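Local coordinates for alanine racemase (Actinobacillus succinogenes, PDB 3C3K), which has the two-lobed fold of the periplasmic binding protein-like family, in which a small ligand is probably held in the cleft between the lobes, at residues 78-81 against 82-85. Sequence-based numbering, arbitrary orientation.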
loop_
_atom_site.group_PDB
_atom_site.type_symbol
_atom_site.label_atom_id
_atom_site.label_comp_id
_atom_site.label_asym_id
_atom_site.label_seq_id
_atom_site.Cartn_x
_atom_site.Cartn_y
_atom_site.Cartn_z
ATOM N N PRO B 78 -25.644 -8.640 4.541
ATOM C CA PRO B 78 -26.891 -9.406 4.294
ATOM C C PRO B 78 -26.884 -10.178 2.968
ATOM O O PRO B 78 -27.493 -11.236 2.886
ATOM C CB PRO B 78 -28.008 -8.336 4.380
ATOM C CG PRO B 78 -27.331 -7.076 4.084
ATOM C CD PRO B 78 -25.930 -7.191 4.664
ATOM N N GLU B 79 -26.099 -9.726 1.993
ATOM C CA GLU B 79 -25.995 -10.392 0.702
ATOM C C GLU B 79 -25.152 -11.688 0.768
ATOM O O GLU B 79 -25.189 -12.509 -0.138
ATOM C CB GLU B 79 -25.376 -9.419 -0.286
ATOM C CG GLU B 79 -26.218 -8.163 -0.522
ATOM C CD GLU B 79 -25.635 -7.197 -1.571
ATOM O OE1 GLU B 79 -26.418 -6.697 -2.426
ATOM O OE2 GLU B 79 -24.407 -6.917 -1.550
ATOM N N LEU B 80 -24.395 -11.855 1.843
ATOM C CA LEU B 80 -23.520 -12.991 1.980
ATOM C C LEU B 80 -23.868 -13.936 3.117
ATOM O O LEU B 80 -23.195 -14.956 3.279
ATOM C CB LEU B 80 -22.063 -12.536 2.153
ATOM C CG LEU B 80 -21.386 -11.691 1.082
ATOM C CD1 LEU B 80 -19.954 -11.243 1.599
ATOM C CD2 LEU B 80 -21.326 -12.390 -0.298
ATOM N N GLN B 81 -24.907 -13.597 3.878
ATOM C CA GLN B 81 -25.238 -14.286 5.116
ATOM C C GLN B 81 -25.592 -15.746 4.783
ATOM O O GLN B 81 -25.247 -16.672 5.527
ATOM C CB GLN B 81 -26.299 -13.518 5.923
ATOM C CG GLN B 81 -27.764 -13.893 5.737
ATOM C CD GLN B 81 -28.718 -12.683 5.926
ATOM O OE1 GLN B 81 -29.605 -12.429 5.079
ATOM N NE2 GLN B 81 -28.505 -11.910 7.018
ATOM N N ASN B 82 -26.165 -15.951 3.604
ATOM C CA ASN B 82 -26.532 -17.289 3.234
ATOM C C ASN B 82 -25.346 -18.164 2.900
ATOM O O ASN B 82 -25.412 -19.373 3.062
ATOM C CB ASN B 82 -27.514 -17.268 2.093
ATOM C CG ASN B 82 -28.911 -16.967 2.568
ATOM O OD1 ASN B 82 -29.359 -17.446 3.633
ATOM N ND2 ASN B 82 -29.601 -16.139 1.821
ATOM N N ILE B 83 -24.259 -17.562 2.436
ATOM C CA ILE B 83 -23.066 -18.350 2.148
ATOM C C ILE B 83 -22.331 -18.636 3.452
ATOM O O ILE B 83 -21.855 -19.738 3.663
ATOM C CB ILE B 83 -22.100 -17.652 1.121
ATOM C CG1 ILE B 83 -22.738 -17.578 -0.286
ATOM C CG2 ILE B 83 -20.764 -18.381 1.060
ATOM C CD1 ILE B 83 -22.084 -16.548 -1.161
ATOM N N ILE B 84 -22.213 -17.638 4.312
ATOM C CA ILE B 84 -21.378 -17.770 5.509
ATOM C C ILE B 84 -22.067 -18.485 6.682
ATOM O O ILE B 84 -21.411 -19.188 7.431
ATOM C CB ILE B 84 -20.845 -16.374 5.932
ATOM C CG1 ILE B 84 -20.160 -15.719 4.703
ATOM C CG2 ILE B 84 -19.892 -16.499 7.150
ATOM C CD1 ILE B 84 -19.473 -14.375 4.901
ATOM N N GLY B 85 -23.378 -18.299 6.862
ATOM C CA GLY B 85 -24.109 -19.054 7.887
ATOM C C GLY B 85 -23.441 -18.868 9.234
ATOM O O GLY B 85 -23.138 -17.748 9.651
#
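Ile84 lies one helical turn beyond Leu80, and its side chain follows the carbonyl of that residue. Ile84 CB starts 3.8 Å from Leu80 O. Ile84 CG1 comes closer, at 3.4 Å from Leu80 O, because it stands beside its own backbone N and anti to the carbonyl carbon (chi1 -53°), and that N is itself bonded to the same oxygen. Ile84 CD1 passes Leu80 O at 4.1 Å and then reaches Leu80 CB, 4.2 Å from that same Ile84 CD1, an apolar contact made by the end of the extended branch.

Two amides grip Leu80 O, and their geometry differs. Ile84 N lies 3.0 Å from Leu80 O and donates from nearly straight ahead of the carbonyl, as expected of an i to i+4 bond. Ile83 N is as near, 2.9 Å from Leu80 O, but stands 57° above the carbonyl plane, and its N-H...O angle of 132° is well bent; it is the i to i+3 branch of a bifurcated acceptor. The next carbonyl repeats the i to i+4 pattern: Gly85 N bonds to Gln81 O at 2.8 Å. Gly85 then leaves helical geometry with positive phi, a conformation that glycine adopts readily.

Leu80 CD2 also meets Ile83 CD1 at 4.3 Å, a second apolar contact, between methyl ends. Helix 77-84 is the connection between strands 68-70 and 89-92 in a beta-alpha-beta unit of the six-stranded parallel sheet. Leu80 and Ile83 turn to helix 50-56, touching Ser53 and Arg54 respectively; both, with Ile84, also touch Leu57 in the following loop, while Ile84 and Gln81 contact Trp89 on strand 89-92.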